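Local coordinates for protein vanadium-dependent haloperoxidase (Zobellia galactanivorans, PDB 4CIT) that probably oxidises iodide with hydrogen peroxide at a vanadate cofactor, as a bacterial vanadium-dependent iodoperoxidase, at residues 108-113 / 150-155; 115-120 / 128-133; 211-216 / 445-450; 258-263 / 353-358; 298-303 / 308-313. All coordinates share one frame; numbering follows the deposited sequence. Where two conformers were deposited one is given.

Contact 1 (108-113 / 150-155); sequences YELAAV and SDSKAY
Ala111 and Ser152 lie at a close helix-helix crossing in the alpha-helical haloperoxidase fold, joining helix 108-123 to helix 146-167 with their CA atoms 5.1 Å apart. The two short axes approach to 7.7 Å and cross at -48°, a spacing allowed by the small residues at the crossing. Leu110, described in one of its two modelled conformers, has CG anti to its own backbone N (chi1 180°), which carries one branch across to the serine: Leu110 CD2 rests 3.5 Å from Ser152 CB. The serine hydroxyl is engaged on its own account, since OG is hydrogen-bonded to Leu148 O and to the backbone N of Asn107, so this buried polar atom is satisfied although no hydrogen bond joins the two segments. Tyr155 also points toward helix 108-123, and its ring is held obliquely against the alanine methyl, with Tyr155 CD2 4.0 Å from Ala111 CB. The far end of that ring is fixed by a hydrogen bond between its OH and Pro98 O, while Ile76 of helix 59-80 and the loop residues Ile97 and Pro100 pack around it. Closest of all, Ala111 CB sits 3.3 Å from the backbone oxygen Ser152 O.

Contact 2 (115-120 / 128-133); sequences AHMELS and DRMESL
Met117 and Met130 make the apolar centre of the contact, meeting where helix 108-123 and helix 128-144 run nearly antiparallel, at 163°, with the short axes 9.7 Å apart. In the conformer described, of two modelled, the Met130 chain is bent at chi2 (-63°) and again at chi3, and it reaches across with its terminal methyl: Met130 CE lies 4.1 Å from Met117 CB. The same methyl is 4.2 Å from Ser120 CB, so it rests between side chains one helical turn apart. Met117 in turn offers its sulfur to the other helix, Met117 SD approaching Leu133 CD2 to 4.3 Å. These are van der Waals contacts, and no hydrogen bond crosses between the segments. Ser120 is satisfied within its own helix. Its OG donates to His116 O at 2.9 Å from above the carbonyl plane, while Ser120 N comes to the same oxygen from the other face, so that oxygen receives two bonds, and the OG bond turns the hydroxyl back onto helix 108-123. His116 ND1 is hydrogen-bonded to Ser44 OG of helix 38-55. Two consecutive antiparallel helices joined by a short connection and packed through apolar side chains form an alpha-alpha hairpin.

Contact 3 (211-216 / 445-450); sequences PFVLDS and NKLHML
Lys446 stretches from the last turn of helix 426-446 to Val213, joining the end of a long helix of the PAP2-type fold to the loop that precedes helix 235-253. Fully extended from CA to NZ, the lysine delivers its ammonium group to the loop backbone: Lys446 NZ donates to Val213 O at 2.7 Å, in the carbonyl plane and on a lone pair, with a C=O...N angle of 139°. The aliphatic part runs past the valine in the opposite direction, Lys446 CD lying 3.5 Å from Val213 CG1. The other valine branch faces the first residue to leave the helical conformation, with Val213 CG2 4.2 Å from Leu447 CD1. Further out, a water accepts from Lys446 NZ and donates to Asp215 OD1, each at 2.8 Å. It bridges opposite charges that stand too far apart for a salt bridge, Asp215 OD1 being 4.1 Å from Lys446 NZ. Behind this layer, Val319 of helix 307-335 and Phe442 pack against Val213, and Asn92 ND2 is hydrogen-bonded to Pro211 O and Leu214 O. The carboxylate of Asp323 holds the loop backbone, OD1 binding Phe212 N and OD2 binding both Val213 N and Leu214 N.

Contact 4 (258-263 / 353-358); sequences EEIQIA and KPVLQT
Leu356 packs over the end of segment 258-263, where Ala263 presents both its methyl and its backbone oxygen, and this buried half of the contact is the tighter. CG of Leu356 is anti to its carbonyl carbon (chi1 -60°), an orientation that brings both branches back to the helix although the CB bond does not aim at it. Leu356 CD1 lies 3.6 Å from Ala263 O, and both methyls face the alanine from one side, Leu356 CD1 and CD2 at 4.0 and 4.1 Å from Ala263 CB. The loop carrying the leucine leads directly into the vanadate site of the PAP2-type fold: Pro359 and Phe361 line the anion pocket, the Leu356 side chain is about 8 Å from a bound vanadate ion, and it also touches Arg418, another pocket residue. Toward the surface the packing thins. Val355 turns CG1 to the helix, but it reaches Ala263 CB only at 4.2 Å and Ile260 CG1 at 4.5 Å, and both Val355 and Ile260 remain partly exposed. Helix 235-253 adds to this outer side, Ile250 lying against Ile260 and Arg247 against Val355. No hydrogen bond joins the two segments, whereas Leu356 is backbone-bonded to Gly421.

Contact 5 (298-303 / 308-313); sequences IAARKT and AKTLFA
The alpha-alpha hairpin formed by helix 288-302 and helix 307-335 is braced by Arg301 and Thr310, which reach across the short turn linking these consecutive helices. The arginine sets out away from the partner helix, but its chain is bent at chi2 and chi3, and this curl brings the guanidinium back to cross the threonine at about a right angle. Arg301 NH2 donates to Thr310 OG1 at 2.8 Å, with an N-H...O angle of 157°; the hydroxyl lies at the guanidinium edge, only 3° out of its plane. Alongside, Arg301 NH1 is 3.7 Å from Thr310 CG2. Next to the arginine in the chain, Ala300 turns its methyl to the same side chain, Ala300 CB standing 3.9 Å from Thr310 OG1. The threonine hydroxyl is thus gripped more than once, being also hydrogen-bonded to Asp306 O in the turn. The guanidinium has a second strong partner in Asp42 of helix 38-55, which makes a salt bridge to NH1 and would help to fix its rotation. At the end of the first helix, Thr303 OG1 donates to Ala299 O at 2.7 Å, and Thr303 N bonds to the same oxygen at 3.2 Å. The result is two consecutive helices turned back on each other over a short connection, an alpha-alpha hairpin of the helical bundle.

Overall arrangement
From the N terminus, contact 1 closes a largely helical loop between helices 108-123 and 146-167, and contact 2 nests inside it, pairing helix 108-123 with the intervening helix 128-144; the two share helix 108-123, their centres about 14 Å apart. After both have closed, contact 3 opens at residues 211-216 and spans 228 residues to the end of helix 426-446. Contact 4 lies within that span, tying helix 258-266 to the loop entering the vanadate site, and contact 5 is nested inside contact 4. Contacts 3 and 5 touch, Met449 CB lying 3.6 Å from Phe312 CE1. The centres of contacts 1 and 4 are about 45 Å apart, on opposite sides of the chain's centre.

Contact 1 (108-113 / 150-155)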
# COMPACT_ATOMS: atom_id res chain seq x y z
N TYR A 108 0.10 19.77 18.80
CA TYR A 108 -0.02 18.32 18.60
C TYR A 108 0.15 17.93 17.13
O TYR A 108 0.63 16.82 16.85
CB TYR A 108 -1.36 17.78 19.18
CG TYR A 108 -1.52 18.18 20.65
CD1 TYR A 108 -0.63 17.78 21.59
CD2 TYR A 108 -2.53 19.01 21.02
CE1 TYR A 108 -0.79 18.15 22.90
CE2 TYR A 108 -2.67 19.41 22.31
CZ TYR A 108 -1.80 18.94 23.25
OH TYR A 108 -1.93 19.40 24.56
N GLU A 109 -0.28 18.75 16.21
CA GLU A 109 -0.03 18.44 14.78
C GLU A 109 1.45 18.42 14.47
O GLU A 109 1.97 17.60 13.68
CB GLU A 109 -0.74 19.46 13.88
CG GLU A 109 -2.21 19.33 14.08
CD GLU A 109 -3.01 20.39 13.32
OE1 GLU A 109 -2.41 21.27 12.64
OE2 GLU A 109 -4.24 20.36 13.43
N LEU A 110 2.18 19.38 15.05
CA LEU A 110 3.64 19.41 14.92
C LEU A 110 4.21 18.07 15.48
O LEU A 110 5.02 17.42 14.87
CB LEU A 110 4.17 20.66 15.64
CG LEU A 110 5.68 20.88 15.63
CD1 LEU A 110 6.15 21.01 14.22
CD2 LEU A 110 6.05 22.11 16.44
N ALA A 111 3.81 17.68 16.67
CA ALA A 111 4.28 16.42 17.26
C ALA A 111 3.98 15.24 16.38
O ALA A 111 4.85 14.40 16.19
CB ALA A 111 3.72 16.19 18.63
N ALA A 112 2.80 15.26 15.76
CA ALA A 112 2.36 14.15 14.86
C ALA A 112 3.29 14.08 13.65
O ALA A 112 3.65 12.95 13.25
CB ALA A 112 0.93 14.34 14.45
N VAL A 113 3.62 15.21 13.02
CA VAL A 113 4.57 15.23 11.87
C VAL A 113 5.96 14.75 12.29
O VAL A 113 6.59 13.98 11.58
CB VAL A 113 4.63 16.57 11.10
CG1 VAL A 113 5.61 16.41 9.95
CG2 VAL A 113 3.19 16.89 10.63
N SER A 150 10.61 22.89 20.59
CA SER A 150 11.28 21.95 21.44
C SER A 150 10.32 20.98 22.19
O SER A 150 10.54 19.71 22.24
CB SER A 150 12.12 22.72 22.50
OG SER A 150 12.83 21.71 23.23
N ASP A 151 9.27 21.55 22.79
CA ASP A 151 8.33 20.77 23.62
C ASP A 151 7.53 19.85 22.73
O ASP A 151 7.28 18.68 23.07
CB ASP A 151 7.36 21.67 24.39
CG ASP A 151 8.11 22.46 25.56
OD1 ASP A 151 9.15 22.00 26.00
OD2 ASP A 151 7.61 23.47 25.97
N SER A 152 7.15 20.37 21.56
CA SER A 152 6.36 19.58 20.61
C SER A 152 7.15 18.41 19.98
O SER A 152 6.66 17.22 19.86
CB SER A 152 5.71 20.46 19.54
OG SER A 152 4.97 21.49 20.11
N LYS A 153 8.37 18.72 19.56
CA LYS A 153 9.28 17.66 19.07
C LYS A 153 9.53 16.55 20.06
O LYS A 153 9.53 15.34 19.75
CB LYS A 153 10.62 18.28 18.65
CG LYS A 153 11.65 17.22 18.27
CD LYS A 153 12.95 17.78 17.72
CE LYS A 153 13.71 18.57 18.69
NZ LYS A 153 14.80 17.64 19.11
N ALA A 154 9.75 16.95 21.33
CA ALA A 154 9.99 16.00 22.39
C ALA A 154 8.83 15.03 22.56
O ALA A 154 9.05 13.83 22.76
CB ALA A 154 10.31 16.72 23.71
N TYR A 155 7.61 15.50 22.47
CA TYR A 155 6.42 14.64 22.62
C TYR A 155 6.33 13.72 21.40
O TYR A 155 6.05 12.53 21.57
CB TYR A 155 5.17 15.43 22.82
CG TYR A 155 3.93 14.60 23.01
CD1 TYR A 155 3.90 13.59 23.92
CD2 TYR A 155 2.85 14.78 22.22
CE1 TYR A 155 2.81 12.79 24.04
CE2 TYR A 155 1.73 13.96 22.32
CZ TYR A 155 1.76 12.96 23.19
OH TYR A 155 0.70 12.11 23.36

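Contact 2 (115-120 / 128-133)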
# COMPACT_ATOMS: atom_id res chain seq x y z
N ALA A 115 6.67 12.68 14.76
CA ALA A 115 6.55 11.18 14.92
C ALA A 115 6.59 10.45 13.55
O ALA A 115 7.31 9.42 13.38
CB ALA A 115 5.32 10.85 15.72
N HIS A 116 5.81 10.97 12.60
CA HIS A 116 5.69 10.38 11.25
C HIS A 116 7.11 10.34 10.59
O HIS A 116 7.54 9.30 10.07
CB HIS A 116 4.70 11.14 10.42
CG HIS A 116 4.38 10.48 9.15
ND1 HIS A 116 5.23 10.49 8.07
CD2 HIS A 116 3.29 9.74 8.78
CE1 HIS A 116 4.71 9.73 7.11
NE2 HIS A 116 3.52 9.30 7.50
N MET A 117 7.82 11.49 10.62
CA MET A 117 9.12 11.53 9.99
C MET A 117 10.10 10.63 10.67
O MET A 117 10.90 9.97 10.03
CB MET A 117 9.65 12.97 9.92
CG MET A 117 8.84 13.87 9.08
SD MET A 117 9.51 15.57 8.71
CE MET A 117 9.46 16.22 10.39
N GLU A 118 10.10 10.62 12.01
CA GLU A 118 11.08 9.80 12.71
C GLU A 118 10.88 8.29 12.41
O GLU A 118 11.82 7.58 12.11
CB GLU A 118 10.88 9.98 14.26
CG GLU A 118 11.61 8.99 15.16
CD GLU A 118 13.11 8.96 15.04
OE1 GLU A 118 13.71 9.87 14.49
OE2 GLU A 118 13.70 7.89 15.36
N LEU A 119 9.62 7.81 12.43
CA LEU A 119 9.39 6.39 12.11
C LEU A 119 9.64 6.08 10.65
O LEU A 119 10.20 5.02 10.35
CB LEU A 119 8.00 5.93 12.52
CG LEU A 119 7.89 5.98 14.02
CD1 LEU A 119 6.54 5.55 14.36
CD2 LEU A 119 8.83 5.04 14.74
N SER A 120 9.26 7.00 9.78
CA SER A 120 9.56 6.84 8.36
C SER A 120 11.10 6.65 8.14
O SER A 120 11.52 5.75 7.44
CB SER A 120 9.08 7.96 7.57
OG SER A 120 7.67 8.01 7.53
N ASP A 128 19.47 9.57 5.68
CA ASP A 128 19.90 10.93 5.40
C ASP A 128 18.93 11.71 4.51
O ASP A 128 18.83 12.96 4.60
CB ASP A 128 21.34 10.95 4.86
CG ASP A 128 21.47 10.36 3.48
OD1 ASP A 128 20.78 9.39 3.12
OD2 ASP A 128 22.38 10.84 2.78
N ARG A 129 18.21 10.99 3.66
CA ARG A 129 17.23 11.61 2.80
C ARG A 129 15.96 11.97 3.50
O ARG A 129 15.29 12.83 3.03
CB ARG A 129 16.94 10.75 1.57
CG ARG A 129 18.23 10.45 0.79
CD ARG A 129 17.95 9.59 -0.46
NE ARG A 129 19.15 9.42 -1.27
CZ ARG A 129 19.16 9.34 -2.62
NH1 ARG A 129 18.03 9.34 -3.33
NH2 ARG A 129 20.31 9.25 -3.25
N MET A 130 15.59 11.28 4.56
CA MET A 130 14.48 11.80 5.45
C MET A 130 15.01 12.90 6.34
O MET A 130 14.31 13.86 6.58
CB MET A 130 13.86 10.74 6.32
CG MET A 130 12.91 9.75 5.69
SD MET A 130 11.40 10.40 4.98
CE MET A 130 10.89 11.54 6.27
N GLU A 131 16.22 12.72 6.86
CA GLU A 131 16.75 13.72 7.77
C GLU A 131 16.84 15.10 7.08
O GLU A 131 16.70 16.10 7.74
CB GLU A 131 18.12 13.29 8.30
CG GLU A 131 18.01 12.14 9.27
CD GLU A 131 19.37 11.47 9.54
OE1 GLU A 131 20.38 11.70 8.80
OE2 GLU A 131 19.42 10.70 10.46
N SER A 132 17.12 15.15 5.76
CA SER A 132 17.19 16.43 5.07
C SER A 132 15.85 17.13 5.05
O SER A 132 15.78 18.37 5.26
CB SER A 132 17.79 16.35 3.62
OG SER A 132 16.99 15.39 2.95
N LEU A 133 14.77 16.38 4.85
CA LEU A 133 13.44 16.97 4.79
C LEU A 133 13.10 17.47 6.22
O LEU A 133 12.67 18.62 6.40
CB LEU A 133 12.39 15.93 4.45
CG LEU A 133 10.92 16.39 4.62
CD1 LEU A 133 10.62 17.49 3.64
CD2 LEU A 133 9.94 15.24 4.46

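Contact 3 (211-216 / 445-450)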
# COMPACT_ATOMS: atom_id res chain seq x y z
N PRO A 211 -0.25 -9.25 11.56
CA PRO A 211 -1.19 -8.33 10.95
C PRO A 211 -1.68 -7.24 11.92
O PRO A 211 -1.60 -7.40 13.17
CB PRO A 211 -2.37 -9.23 10.58
CG PRO A 211 -2.04 -10.60 10.97
CD PRO A 211 -0.82 -10.56 11.86
N PHE A 212 -2.08 -6.09 11.40
CA PHE A 212 -2.67 -5.03 12.25
C PHE A 212 -4.04 -5.32 12.79
O PHE A 212 -4.33 -5.06 13.97
CB PHE A 212 -2.73 -3.72 11.44
CG PHE A 212 -1.40 -3.08 11.22
CD1 PHE A 212 -0.73 -2.41 12.26
CD2 PHE A 212 -0.75 -3.16 10.00
CE1 PHE A 212 0.49 -1.78 12.01
CE2 PHE A 212 0.52 -2.59 9.79
CZ PHE A 212 1.10 -1.81 10.80
N VAL A 213 -4.94 -5.83 11.93
CA VAL A 213 -6.39 -5.98 12.25
C VAL A 213 -6.87 -7.45 12.12
O VAL A 213 -7.80 -7.94 12.82
CB VAL A 213 -7.24 -5.11 11.27
CG1 VAL A 213 -8.65 -5.01 11.73
CG2 VAL A 213 -6.67 -3.70 11.09
N LEU A 214 -6.27 -8.19 11.18
CA LEU A 214 -6.70 -9.57 10.93
C LEU A 214 -6.50 -10.39 12.17
O LEU A 214 -5.57 -10.14 12.96
CB LEU A 214 -5.90 -10.25 9.86
CG LEU A 214 -5.86 -9.54 8.51
CD1 LEU A 214 -4.98 -10.32 7.53
CD2 LEU A 214 -7.25 -9.33 8.01
N ASP A 215 -7.40 -11.35 12.35
CA ASP A 215 -7.20 -12.36 13.40
C ASP A 215 -6.07 -13.32 13.09
O ASP A 215 -5.37 -13.84 14.00
CB ASP A 215 -8.50 -13.11 13.61
CG ASP A 215 -9.62 -12.20 14.11
OD1 ASP A 215 -9.38 -11.37 15.01
OD2 ASP A 215 -10.76 -12.32 13.56
N SER A 216 -5.81 -13.54 11.79
CA SER A 216 -4.67 -14.34 11.35
C SER A 216 -4.42 -14.04 9.92
O SER A 216 -5.32 -13.58 9.26
CB SER A 216 -4.87 -15.84 11.50
OG SER A 216 -5.77 -16.33 10.52
N ASN A 445 -15.33 -2.31 9.28
CA ASN A 445 -16.38 -2.70 10.24
C ASN A 445 -15.76 -2.91 11.57
O ASN A 445 -16.52 -2.87 12.59
CB ASN A 445 -17.11 -3.99 9.77
CG ASN A 445 -18.11 -3.72 8.68
OD1 ASN A 445 -18.66 -2.64 8.58
ND2 ASN A 445 -18.37 -4.73 7.85
N LYS A 446 -14.46 -3.22 11.63
CA LYS A 446 -13.81 -3.50 12.91
C LYS A 446 -13.31 -2.21 13.54
O LYS A 446 -13.59 -2.00 14.74
CB LYS A 446 -12.74 -4.56 12.78
CG LYS A 446 -12.06 -4.86 14.11
CD LYS A 446 -11.15 -6.03 13.96
CE LYS A 446 -10.13 -6.07 15.09
NZ LYS A 446 -9.26 -7.29 15.05
N LEU A 447 -12.60 -1.33 12.81
CA LEU A 447 -11.96 -0.14 13.38
C LEU A 447 -12.96 1.00 13.66
O LEU A 447 -13.65 1.48 12.76
CB LEU A 447 -10.80 0.43 12.52
CG LEU A 447 -9.67 -0.59 12.27
CD1 LEU A 447 -8.55 0.09 11.46
CD2 LEU A 447 -9.15 -1.19 13.57
N HIS A 448 -13.06 1.40 14.89
CA HIS A 448 -13.92 2.56 15.26
C HIS A 448 -13.03 3.70 15.53
O HIS A 448 -12.48 3.81 16.65
CB HIS A 448 -14.76 2.21 16.43
CG HIS A 448 -15.79 3.23 16.79
ND1 HIS A 448 -16.36 3.29 18.05
CD2 HIS A 448 -16.34 4.24 16.07
CE1 HIS A 448 -17.20 4.31 18.11
NE2 HIS A 448 -17.22 4.88 16.92
N MET A 449 -12.87 4.56 14.57
CA MET A 449 -12.01 5.72 14.69
C MET A 449 -12.79 7.01 14.81
O MET A 449 -12.52 7.81 15.67
CB MET A 449 -10.97 5.71 13.53
CG MET A 449 -10.09 4.45 13.52
SD MET A 449 -9.06 4.15 11.94
CE MET A 449 -8.16 5.61 11.80
N LEU A 450 -13.66 7.29 13.85
CA LEU A 450 -14.43 8.51 13.83
C LEU A 450 -15.59 8.41 14.81
O LEU A 450 -16.42 7.49 14.74
CB LEU A 450 -14.94 8.81 12.45
CG LEU A 450 -15.81 10.09 12.37
CD1 LEU A 450 -15.05 11.40 12.64
CD2 LEU A 450 -16.43 10.10 11.03
O HOH W 1 -11.25 -9.27 15.32

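Contact 4 (258-263 / 353-358)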
# COMPACT_ATOMS: atom_id res chain seq x y z
N GLU A 258 -5.58 1.49 -25.98
CA GLU A 258 -5.89 1.92 -24.65
C GLU A 258 -5.44 0.85 -23.65
O GLU A 258 -5.00 1.19 -22.52
CB GLU A 258 -7.36 2.19 -24.59
CG GLU A 258 -7.97 2.51 -23.23
CD GLU A 258 -7.64 3.88 -22.69
OE1 GLU A 258 -6.66 4.49 -23.16
OE2 GLU A 258 -8.39 4.32 -21.76
N GLU A 259 -5.45 -0.42 -24.06
CA GLU A 259 -5.09 -1.51 -23.12
C GLU A 259 -3.67 -1.45 -22.68
O GLU A 259 -3.30 -1.72 -21.51
CB GLU A 259 -5.36 -2.85 -23.78
CG GLU A 259 -6.82 -3.18 -23.95
CD GLU A 259 -7.48 -2.51 -25.12
OE1 GLU A 259 -6.80 -1.88 -25.96
OE2 GLU A 259 -8.68 -2.62 -25.19
N ILE A 260 -2.80 -1.05 -23.62
CA ILE A 260 -1.45 -0.93 -23.30
C ILE A 260 -1.22 0.26 -22.36
O ILE A 260 -0.45 0.16 -21.39
CB ILE A 260 -0.57 -0.73 -24.53
CG1 ILE A 260 -0.51 -2.01 -25.31
CG2 ILE A 260 0.85 -0.41 -24.14
CD1 ILE A 260 0.38 -1.83 -26.54
N GLN A 261 -1.93 1.34 -22.57
CA GLN A 261 -1.86 2.52 -21.64
C GLN A 261 -2.30 2.16 -20.23
O GLN A 261 -1.73 2.62 -19.27
CB GLN A 261 -2.84 3.63 -22.08
CG GLN A 261 -2.48 4.35 -23.35
CD GLN A 261 -3.49 5.42 -23.73
OE1 GLN A 261 -3.86 6.30 -22.93
NE2 GLN A 261 -3.96 5.36 -25.00
N ILE A 262 -3.33 1.34 -20.14
CA ILE A 262 -3.92 0.92 -18.83
C ILE A 262 -2.92 0.02 -18.14
O ILE A 262 -2.61 0.19 -16.98
CB ILE A 262 -5.29 0.30 -19.01
CG1 ILE A 262 -6.31 1.43 -19.43
CG2 ILE A 262 -5.66 -0.53 -17.77
CD1 ILE A 262 -7.72 0.95 -19.83
N ALA A 263 -2.36 -0.96 -18.88
CA ALA A 263 -1.36 -1.87 -18.31
C ALA A 263 -0.17 -1.09 -17.73
O ALA A 263 0.28 -1.37 -16.64
CB ALA A 263 -0.85 -2.88 -19.36
N LYS A 353 5.19 -12.96 -25.86
CA LYS A 353 5.67 -12.16 -24.73
C LYS A 353 4.53 -11.36 -24.16
O LYS A 353 3.75 -10.83 -24.89
CB LYS A 353 6.73 -11.18 -25.17
CG LYS A 353 7.95 -11.87 -25.80
CD LYS A 353 8.69 -12.75 -24.82
CE LYS A 353 9.92 -13.43 -25.50
NZ LYS A 353 10.71 -12.38 -26.18
N PRO A 354 4.48 -11.23 -22.85
CA PRO A 354 3.48 -10.42 -22.24
C PRO A 354 3.74 -8.96 -22.48
O PRO A 354 4.89 -8.57 -22.71
CB PRO A 354 3.62 -10.77 -20.73
CG PRO A 354 5.02 -11.20 -20.59
CD PRO A 354 5.36 -11.89 -21.90
N VAL A 355 2.71 -8.13 -22.39
CA VAL A 355 2.86 -6.70 -22.50
C VAL A 355 3.79 -6.16 -21.41
O VAL A 355 4.70 -5.37 -21.70
CB VAL A 355 1.50 -5.97 -22.45
CG1 VAL A 355 1.66 -4.49 -22.27
CG2 VAL A 355 0.77 -6.16 -23.78
N LEU A 356 3.57 -6.59 -20.20
CA LEU A 356 4.41 -6.18 -19.06
C LEU A 356 5.37 -7.30 -18.71
O LEU A 356 5.04 -8.46 -18.85
CB LEU A 356 3.54 -5.91 -17.85
CG LEU A 356 2.50 -4.80 -18.06
CD1 LEU A 356 1.66 -4.68 -16.79
CD2 LEU A 356 3.07 -3.46 -18.44
N GLN A 357 6.49 -6.94 -18.10
CA GLN A 357 7.35 -7.92 -17.49
C GLN A 357 6.67 -8.60 -16.30
O GLN A 357 6.01 -7.92 -15.52
CB GLN A 357 8.62 -7.23 -17.01
CG GLN A 357 9.65 -8.20 -16.47
CD GLN A 357 11.02 -7.52 -16.17
OE1 GLN A 357 11.51 -7.50 -14.99
NE2 GLN A 357 11.65 -7.00 -17.25
N THR A 358 6.89 -9.91 -16.12
CA THR A 358 6.23 -10.64 -15.06
C THR A 358 6.95 -10.39 -13.76
O THR A 358 8.15 -10.49 -13.75
CB THR A 358 6.22 -12.17 -15.38
OG1 THR A 358 5.58 -12.37 -16.67
CG2 THR A 358 5.43 -12.86 -14.28

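Contact 5 (298-303 / 308-313)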
# COMPACT_ATOMS: atom_id res chain seq x y z
N ILE A 298 -4.98 12.65 -3.08
CA ILE A 298 -5.80 13.36 -4.04
C ILE A 298 -7.19 13.65 -3.50
O ILE A 298 -7.69 14.82 -3.57
CB ILE A 298 -5.87 12.62 -5.40
CG1 ILE A 298 -4.53 12.73 -6.07
CG2 ILE A 298 -6.90 13.29 -6.28
CD1 ILE A 298 -4.33 11.78 -7.25
N ALA A 299 -7.78 12.65 -2.85
CA ALA A 299 -9.13 12.73 -2.30
C ALA A 299 -9.14 13.66 -1.09
O ALA A 299 -10.05 14.46 -0.92
CB ALA A 299 -9.64 11.37 -1.89
N ALA A 300 -8.17 13.51 -0.22
CA ALA A 300 -8.11 14.38 0.91
C ALA A 300 -7.88 15.85 0.53
O ALA A 300 -8.45 16.73 1.16
CB ALA A 300 -7.03 13.95 1.87
N ARG A 301 -7.03 16.14 -0.46
CA ARG A 301 -6.78 17.51 -0.88
C ARG A 301 -8.02 18.07 -1.59
O ARG A 301 -8.46 19.24 -1.31
CB ARG A 301 -5.54 17.61 -1.75
CG ARG A 301 -4.25 17.24 -1.04
CD ARG A 301 -3.78 18.26 0.04
NE ARG A 301 -4.66 18.23 1.20
CZ ARG A 301 -4.67 17.21 2.08
NH1 ARG A 301 -3.76 16.13 1.99
NH2 ARG A 301 -5.56 17.26 3.03
N LYS A 302 -8.66 17.25 -2.44
CA LYS A 302 -9.87 17.66 -3.25
C LYS A 302 -11.08 18.04 -2.35
O LYS A 302 -11.85 18.90 -2.72
CB LYS A 302 -10.28 16.56 -4.24
CG LYS A 302 -11.39 16.93 -5.22
CD LYS A 302 -11.64 15.84 -6.30
CE LYS A 302 -12.86 16.17 -7.17
NZ LYS A 302 -14.14 15.44 -6.78
N THR A 303 -11.13 17.48 -1.16
CA THR A 303 -12.16 17.70 -0.16
C THR A 303 -11.77 18.75 0.88
O THR A 303 -12.52 18.97 1.82
CB THR A 303 -12.57 16.39 0.49
OG1 THR A 303 -11.43 15.71 1.08
CG2 THR A 303 -13.31 15.50 -0.46
N ALA A 308 -6.49 16.41 10.87
CA ALA A 308 -7.02 15.21 11.51
C ALA A 308 -7.80 14.30 10.58
O ALA A 308 -7.60 13.08 10.65
CB ALA A 308 -7.85 15.53 12.75
N LYS A 309 -8.63 14.85 9.70
CA LYS A 309 -9.42 14.06 8.76
C LYS A 309 -8.48 13.41 7.73
O LYS A 309 -8.63 12.25 7.40
CB LYS A 309 -10.43 14.92 8.07
CG LYS A 309 -11.23 14.28 6.95
CD LYS A 309 -12.03 13.13 7.41
CE LYS A 309 -12.99 12.69 6.26
NZ LYS A 309 -14.03 13.69 5.88
N THR A 310 -7.52 14.16 7.31
CA THR A 310 -6.47 13.61 6.37
C THR A 310 -5.78 12.41 7.00
O THR A 310 -5.61 11.36 6.37
CB THR A 310 -5.46 14.67 5.97
OG1 THR A 310 -6.13 15.69 5.27
CG2 THR A 310 -4.34 14.10 5.03
N LEU A 311 -5.28 12.56 8.23
CA LEU A 311 -4.63 11.45 8.94
C LEU A 311 -5.45 10.27 9.21
O LEU A 311 -5.03 9.16 9.03
CB LEU A 311 -4.00 12.00 10.20
CG LEU A 311 -2.94 11.25 10.88
CD1 LEU A 311 -1.88 10.65 9.93
CD2 LEU A 311 -2.34 12.23 11.91
N PHE A 312 -6.70 10.48 9.60
CA PHE A 312 -7.68 9.46 9.68
C PHE A 312 -7.77 8.66 8.39
O PHE A 312 -7.70 7.43 8.43
CB PHE A 312 -8.99 10.13 10.01
CG PHE A 312 -10.21 9.31 9.83
CD1 PHE A 312 -10.59 8.40 10.74
CD2 PHE A 312 -11.05 9.58 8.77
CE1 PHE A 312 -11.78 7.67 10.56
CE2 PHE A 312 -12.25 8.93 8.63
CZ PHE A 312 -12.60 7.93 9.48
N ALA A 313 -7.91 9.32 7.30
CA ALA A 313 -8.06 8.64 6.08
C ALA A 313 -6.79 7.81 5.68
O ALA A 313 -6.86 6.61 5.25
CB ALA A 313 -8.42 9.59 4.98